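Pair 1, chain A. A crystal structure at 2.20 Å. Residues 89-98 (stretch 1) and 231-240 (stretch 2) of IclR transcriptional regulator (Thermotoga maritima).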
# COMPACT_ATOMS: atom_id res chain seq x y z
N VAL A 89 10.78 -1.59 -24.39
CA VAL A 89 10.58 -0.53 -23.41
C VAL A 89 10.68 0.82 -24.13
O VAL A 89 9.94 1.75 -23.83
CB VAL A 89 11.64 -0.60 -22.27
CG1 VAL A 89 11.40 0.49 -21.25
CG2 VAL A 89 11.58 -1.97 -21.58
N ASP A 90 11.59 0.91 -25.10
CA ASP A 90 11.73 2.15 -25.84
C ASP A 90 10.49 2.43 -26.69
O ASP A 90 9.99 3.56 -26.72
CB ASP A 90 13.01 2.11 -26.69
CG ASP A 90 13.32 3.45 -27.37
OD1 ASP A 90 13.07 4.54 -26.78
OD2 ASP A 90 13.84 3.41 -28.50
N ILE A 91 9.99 1.39 -27.36
CA ILE A 91 8.80 1.54 -28.19
C ILE A 91 7.64 2.02 -27.34
O ILE A 91 6.80 2.78 -27.81
CB ILE A 91 8.39 0.20 -28.86
CG1 ILE A 91 9.53 -0.32 -29.74
CG2 ILE A 91 7.12 0.41 -29.70
CD1 ILE A 91 9.25 -1.64 -30.40
N MET A 92 7.59 1.58 -26.09
CA MET A 92 6.50 2.00 -25.21
C MET A 92 6.65 3.45 -24.75
O MET A 92 5.66 4.18 -24.59
CB MET A 92 6.43 1.09 -23.99
CG MET A 92 5.37 1.50 -22.98
SD MET A 92 5.86 2.83 -21.84
CE MET A 92 7.10 1.98 -20.90
N LYS A 93 7.90 3.87 -24.54
CA LYS A 93 8.16 5.23 -24.08
C LYS A 93 8.03 6.23 -25.22
O LYS A 93 7.80 7.42 -24.98
CB LYS A 93 9.54 5.30 -23.45
CG LYS A 93 9.67 4.39 -22.26
CD LYS A 93 11.11 4.26 -21.82
CE LYS A 93 11.54 5.44 -20.98
NZ LYS A 93 10.75 5.49 -19.73
N ARG A 94 8.17 5.76 -26.45
CA ARG A 94 8.05 6.63 -27.61
C ARG A 94 6.68 6.58 -28.27
O ARG A 94 6.46 7.27 -29.26
CB ARG A 94 9.14 6.31 -28.63
CG ARG A 94 10.53 6.38 -28.03
CD ARG A 94 11.60 6.42 -29.09
NE ARG A 94 11.68 5.19 -29.86
CZ ARG A 94 12.44 5.04 -30.94
NH1 ARG A 94 13.17 6.05 -31.38
NH2 ARG A 94 12.47 3.88 -31.58
N THR A 95 5.77 5.77 -27.74
CA THR A 95 4.43 5.69 -28.29
C THR A 95 3.40 5.80 -27.18
O THR A 95 2.28 6.29 -27.40
CB THR A 95 4.18 4.37 -29.03
OG1 THR A 95 4.15 3.30 -28.08
CG2 THR A 95 5.26 4.11 -30.08
N GLY A 96 3.80 5.36 -25.99
CA GLY A 96 2.93 5.39 -24.82
C GLY A 96 1.95 4.24 -24.84
O GLY A 96 1.07 4.12 -23.98
N GLU A 97 2.12 3.36 -25.82
CA GLU A 97 1.24 2.22 -25.99
C GLU A 97 1.88 0.92 -25.51
O GLU A 97 3.11 0.79 -25.47
CB GLU A 97 0.88 2.07 -27.47
CG GLU A 97 0.34 3.34 -28.11
CD GLU A 97 -0.82 3.90 -27.34
OE1 GLU A 97 -1.80 3.15 -27.12
OE2 GLU A 97 -0.77 5.09 -26.96
N THR A 98 1.03 -0.03 -25.13
CA THR A 98 1.46 -1.34 -24.69
C THR A 98 2.13 -2.02 -25.90
O THR A 98 1.68 -1.85 -27.03
CB THR A 98 0.26 -2.17 -24.20
OG1 THR A 98 -0.34 -1.50 -23.09
CG2 THR A 98 0.69 -3.56 -23.78
N GLU A 231 2.88 5.92 -37.86
CA GLU A 231 3.85 6.22 -36.82
C GLU A 231 4.25 4.98 -36.03
O GLU A 231 5.44 4.76 -35.76
CB GLU A 231 3.28 7.26 -35.87
CG GLU A 231 4.23 7.69 -34.77
CD GLU A 231 3.80 8.99 -34.14
OE1 GLU A 231 2.66 9.06 -33.63
OE2 GLU A 231 4.60 9.95 -34.16
N TYR A 232 3.26 4.18 -35.66
CA TYR A 232 3.52 2.96 -34.90
C TYR A 232 4.33 1.97 -35.75
O TYR A 232 5.41 1.53 -35.34
CB TYR A 232 2.20 2.33 -34.43
CG TYR A 232 1.38 3.20 -33.48
CD1 TYR A 232 1.99 4.20 -32.71
CD2 TYR A 232 0.01 2.98 -33.29
CE1 TYR A 232 1.25 4.95 -31.77
CE2 TYR A 232 -0.74 3.73 -32.36
CZ TYR A 232 -0.10 4.72 -31.60
OH TYR A 232 -0.81 5.43 -30.64
N SER A 233 3.83 1.64 -36.93
CA SER A 233 4.53 0.70 -37.80
C SER A 233 5.95 1.19 -38.11
O SER A 233 6.82 0.40 -38.50
CB SER A 233 3.74 0.48 -39.10
OG SER A 233 3.57 1.68 -39.82
N ASP A 234 6.17 2.49 -37.94
CA ASP A 234 7.47 3.09 -38.19
C ASP A 234 8.46 2.67 -37.11
O ASP A 234 9.51 2.09 -37.40
CB ASP A 234 7.35 4.62 -38.19
CG ASP A 234 7.69 5.23 -39.54
OD1 ASP A 234 7.87 6.47 -39.59
OD2 ASP A 234 7.76 4.49 -40.55
N VAL A 235 8.13 2.97 -35.85
CA VAL A 235 8.99 2.63 -34.73
C VAL A 235 9.10 1.11 -34.64
O VAL A 235 10.14 0.56 -34.29
CB VAL A 235 8.43 3.17 -33.39
CG1 VAL A 235 9.44 2.96 -32.27
CG2 VAL A 235 8.09 4.64 -33.52
N LEU A 236 8.00 0.44 -34.97
CA LEU A 236 7.95 -1.01 -34.93
C LEU A 236 8.99 -1.60 -35.87
O LEU A 236 9.88 -2.35 -35.44
CB LEU A 236 6.55 -1.48 -35.34
CG LEU A 236 5.89 -2.62 -34.55
CD1 LEU A 236 6.13 -2.45 -33.05
CD2 LEU A 236 4.40 -2.62 -34.85
N LYS A 237 8.90 -1.24 -37.14
CA LYS A 237 9.84 -1.75 -38.13
C LYS A 237 11.27 -1.37 -37.78
O LYS A 237 12.20 -2.12 -38.05
CB LYS A 237 9.49 -1.23 -39.53
CG LYS A 237 9.22 -2.34 -40.54
CD LYS A 237 10.36 -3.35 -40.60
CE LYS A 237 10.04 -4.48 -41.57
NZ LYS A 237 11.09 -5.55 -41.62
N GLU A 238 11.44 -0.20 -37.17
CA GLU A 238 12.78 0.25 -36.79
C GLU A 238 13.43 -0.72 -35.80
O GLU A 238 14.59 -1.11 -35.98
CB GLU A 238 12.73 1.64 -36.17
CG GLU A 238 14.10 2.17 -35.75
CD GLU A 238 14.02 3.41 -34.88
OE1 GLU A 238 13.30 4.36 -35.26
OE2 GLU A 238 14.69 3.45 -33.82
N LYS A 239 12.69 -1.09 -34.76
CA LYS A 239 13.20 -2.01 -33.75
C LYS A 239 13.26 -3.39 -34.37
O LYS A 239 14.20 -4.14 -34.14
CB LYS A 239 12.29 -2.02 -32.51
CG LYS A 239 12.22 -0.69 -31.77
CD LYS A 239 13.58 -0.28 -31.21
CE LYS A 239 13.50 1.01 -30.40
NZ LYS A 239 14.82 1.40 -29.84
N ALA A 240 12.25 -3.74 -35.16
CA ALA A 240 12.23 -5.05 -35.80
C ALA A 240 13.57 -5.29 -36.49
O ALA A 240 14.29 -6.24 -36.17
CB ALA A 240 11.10 -5.12 -36.80

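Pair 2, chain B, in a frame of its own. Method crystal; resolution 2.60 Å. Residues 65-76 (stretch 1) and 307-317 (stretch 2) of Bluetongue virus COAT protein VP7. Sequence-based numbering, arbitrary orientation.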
# COMPACT_ATOMS: atom_id res chain seq x y z
N CYS B 65 7.56 14.17 26.41
CA CYS B 65 7.13 13.84 25.07
C CYS B 65 5.61 13.85 24.97
O CYS B 65 5.04 14.42 24.01
CB CYS B 65 7.68 12.50 24.71
SG CYS B 65 9.42 12.58 24.37
N LEU B 66 4.95 13.26 25.97
CA LEU B 66 3.49 13.25 26.01
C LEU B 66 2.97 14.70 26.00
O LEU B 66 2.08 15.04 25.22
CB LEU B 66 3.02 12.52 27.26
CG LEU B 66 1.51 12.32 27.47
CD1 LEU B 66 0.82 11.83 26.22
CD2 LEU B 66 1.33 11.32 28.59
N ASP B 67 3.57 15.57 26.81
CA ASP B 67 3.15 16.97 26.84
C ASP B 67 3.28 17.63 25.49
O ASP B 67 2.42 18.40 25.08
CB ASP B 67 4.00 17.78 27.84
CG ASP B 67 3.42 17.79 29.24
OD1 ASP B 67 2.22 17.48 29.41
OD2 ASP B 67 4.17 18.11 30.17
N MET B 68 4.40 17.36 24.84
CA MET B 68 4.69 17.94 23.54
C MET B 68 3.77 17.43 22.46
O MET B 68 3.34 18.21 21.61
CB MET B 68 6.14 17.69 23.19
CG MET B 68 7.09 18.49 24.06
SD MET B 68 8.79 18.31 23.55
CE MET B 68 9.43 19.74 24.36
N MET B 69 3.46 16.14 22.50
CA MET B 69 2.53 15.53 21.54
C MET B 69 1.13 16.17 21.74
O MET B 69 0.57 16.74 20.81
CB MET B 69 2.50 14.02 21.77
CG MET B 69 1.60 13.19 20.83
SD MET B 69 -0.09 13.01 21.45
CE MET B 69 -1.05 13.44 20.03
N LEU B 70 0.63 16.22 22.98
CA LEU B 70 -0.68 16.81 23.22
C LEU B 70 -0.76 18.26 22.83
O LEU B 70 -1.74 18.70 22.23
CB LEU B 70 -1.14 16.61 24.67
CG LEU B 70 -1.18 15.13 25.08
CD1 LEU B 70 -1.40 14.97 26.55
CD2 LEU B 70 -2.23 14.36 24.26
N SER B 71 0.28 19.03 23.12
CA SER B 71 0.25 20.46 22.77
C SER B 71 0.27 20.68 21.26
O SER B 71 -0.45 21.52 20.74
CB SER B 71 1.39 21.24 23.45
OG SER B 71 1.21 21.20 24.86
N ALA B 72 1.07 19.89 20.54
CA ALA B 72 1.12 20.05 19.09
C ALA B 72 -0.20 19.63 18.44
O ALA B 72 -0.58 20.19 17.42
CB ALA B 72 2.28 19.24 18.50
N ALA B 73 -0.86 18.62 19.02
CA ALA B 73 -2.13 18.11 18.50
C ALA B 73 -3.33 18.94 18.92
O ALA B 73 -4.40 18.81 18.35
CB ALA B 73 -2.32 16.68 18.92
N GLY B 74 -3.14 19.80 19.92
CA GLY B 74 -4.20 20.67 20.38
C GLY B 74 -5.19 19.99 21.30
O GLY B 74 -6.30 20.48 21.50
N ILE B 75 -4.76 18.90 21.92
CA ILE B 75 -5.59 18.11 22.82
C ILE B 75 -5.34 18.37 24.30
O ILE B 75 -4.23 18.62 24.74
CB ILE B 75 -5.31 16.61 22.59
CG1 ILE B 75 -5.60 16.24 21.14
CG2 ILE B 75 -6.05 15.74 23.58
CD1 ILE B 75 -5.14 14.85 20.80
N ASN B 76 -6.40 18.27 25.08
CA ASN B 76 -6.29 18.43 26.51
C ASN B 76 -6.88 17.11 27.06
O ASN B 76 -8.08 16.95 27.05
CB ASN B 76 -7.07 19.67 26.93
CG ASN B 76 -7.24 19.78 28.45
OD1 ASN B 76 -8.08 20.54 28.91
ND2 ASN B 76 -6.44 19.04 29.23
N ILE B 307 -4.96 13.54 10.71
CA ILE B 307 -3.72 13.02 10.17
C ILE B 307 -2.54 13.32 11.10
O ILE B 307 -1.75 12.44 11.43
CB ILE B 307 -3.44 13.59 8.80
CG1 ILE B 307 -4.62 13.30 7.87
CG2 ILE B 307 -2.18 12.98 8.27
CD1 ILE B 307 -4.84 11.80 7.62
N LEU B 308 -2.46 14.57 11.55
CA LEU B 308 -1.39 15.01 12.44
C LEU B 308 -1.37 14.19 13.71
O LEU B 308 -0.32 13.69 14.14
CB LEU B 308 -1.62 16.45 12.82
CG LEU B 308 -0.47 17.43 12.71
CD1 LEU B 308 -0.58 18.33 13.91
CD2 LEU B 308 0.87 16.74 12.70
N THR B 309 -2.54 14.10 14.34
CA THR B 309 -2.67 13.34 15.58
C THR B 309 -2.20 11.89 15.41
O THR B 309 -1.55 11.33 16.29
CB THR B 309 -4.13 13.37 16.06
OG1 THR B 309 -4.56 14.74 16.25
CG2 THR B 309 -4.28 12.62 17.34
N LEU B 310 -2.51 11.28 14.27
CA LEU B 310 -2.09 9.91 14.02
C LEU B 310 -0.58 9.88 13.92
O LEU B 310 0.04 9.03 14.57
CB LEU B 310 -2.73 9.33 12.75
CG LEU B 310 -4.24 9.09 12.92
CD1 LEU B 310 -4.86 8.85 11.59
CD2 LEU B 310 -4.50 7.95 13.88
N LEU B 311 0.01 10.77 13.12
CA LEU B 311 1.47 10.79 12.97
C LEU B 311 2.18 11.03 14.30
O LEU B 311 3.10 10.30 14.68
CB LEU B 311 1.88 11.86 11.97
CG LEU B 311 1.37 11.53 10.59
CD1 LEU B 311 1.91 12.55 9.63
CD2 LEU B 311 1.80 10.11 10.20
N LEU B 312 1.71 12.05 15.01
CA LEU B 312 2.26 12.40 16.30
C LEU B 312 2.12 11.22 17.31
O LEU B 312 3.09 10.85 18.01
CB LEU B 312 1.56 13.67 16.79
CG LEU B 312 2.25 15.06 16.74
CD1 LEU B 312 3.26 15.18 15.68
CD2 LEU B 312 1.21 16.15 16.61
N LEU B 313 0.96 10.58 17.34
CA LEU B 313 0.76 9.45 18.25
C LEU B 313 1.63 8.25 17.87
O LEU B 313 2.10 7.55 18.75
CB LEU B 313 -0.69 9.02 18.24
CG LEU B 313 -1.45 9.09 19.54
CD1 LEU B 313 -2.75 8.36 19.28
CD2 LEU B 313 -0.70 8.44 20.70
N SER B 314 1.84 8.01 16.58
CA SER B 314 2.67 6.91 16.12
C SER B 314 4.10 7.08 16.62
O SER B 314 4.73 6.14 17.12
CB SER B 314 2.64 6.83 14.60
OG SER B 314 3.31 5.65 14.19
N THR B 315 4.62 8.30 16.48
CA THR B 315 5.94 8.61 16.97
C THR B 315 5.97 8.43 18.50
O THR B 315 6.89 7.79 19.04
CB THR B 315 6.33 10.04 16.61
OG1 THR B 315 6.21 10.20 15.20
CG2 THR B 315 7.78 10.34 17.00
N LEU B 316 4.97 8.95 19.21
CA LEU B 316 4.95 8.78 20.66
C LEU B 316 4.96 7.30 21.04
O LEU B 316 5.56 6.92 22.06
CB LEU B 316 3.74 9.47 21.28
CG LEU B 316 3.63 9.45 22.81
CD1 LEU B 316 4.70 10.33 23.41
CD2 LEU B 316 2.25 9.99 23.24
N ALA B 317 4.37 6.45 20.20
CA ALA B 317 4.36 5.00 20.48
C ALA B 317 5.77 4.48 20.39
O ALA B 317 6.18 3.61 21.17
CB ALA B 317 3.49 4.27 19.54

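Pair 1 and pair 2 share one backbone arrangement: the end of a helix, with the turn that follows it, packs against a second, nearly antiparallel helix. The angle between the helix directions is 161° in pair 1 and 173° in pair 2, the axes approach to 10.4 and 9.9 Å, and the central 14 residues superpose with an RMSD of 0.7 Å. The buried surface is also similar, 465 and 418 Å². The match includes the turn, where G96(A) falls on G74(B). Both glycines have a phi of 80°, a value that favours glycine by itself, and neither touches the other stretch.

At the centre, I91(A) matches M69(B), and their side-chain centres lie 1.0 Å apart. The M69(B) side chain is a knob in the hole formed by T309(B), L312(B), L313(B) and L316(B); its CG lies 4.1 Å from L312(B) CB and its CE 4.4 Å from L313(B) CG. I91(A) meets three residues at matching positions: its CG1 is 4.1 Å from V235(A) CG1 and 3.4 Å from K239(A) CG, and its CD1 is 4.2 Å from L236(A) CD1. Thus the aliphatic part of a lysine packs where pair 2 has L316(B).

The contacts around K239(A) and L316(B) differ in character. L316(B) is wholly apolar, and its CD2 lies 4.1 Å from M69(B) CG. K239(A) also packs on the matching I91(A) but carries its charge beyond it, and its NZ donates a 2.6 Å hydrogen bond to D90(A) OD2 within a salt bridge. At the position of D90(A), pair 2 has M68(B), which makes no contact with L316(B) or the rest of stretch 2.

R94(A) and A72(B) answer the same position with very different reach. The alanine CB packs 3.8 Å from L312(B) CD2. The arginine extends along the partner helix, its NH2 lying 3.2 Å from V235(A) CG1 and donating a 3.2 Å hydrogen bond, part of a salt bridge, to E238(A) OE2 at the edge of the guanidinium. That NH2 is also 3.8 Å from K239(A) NZ, a like-charge approach accompanied by the nearby carboxylates of D90(A) and E238(A).

Near the turn, a tyrosine in pair 1 is matched by a threonine in pair 2. Y232(A) reaches T95(A) and E97(A), with CE1 4.1 Å from T95(A) CB and OH 3.5 Å from E97(A) CG. The matching T309(B) is smaller; its CG2 lies 4.2 Å from I75(B) CD1 and its OG1 4.0 Å from A73(B) CB. No hydrogen bond crosses pair 2, whereas two charged ones tie pair 1 together.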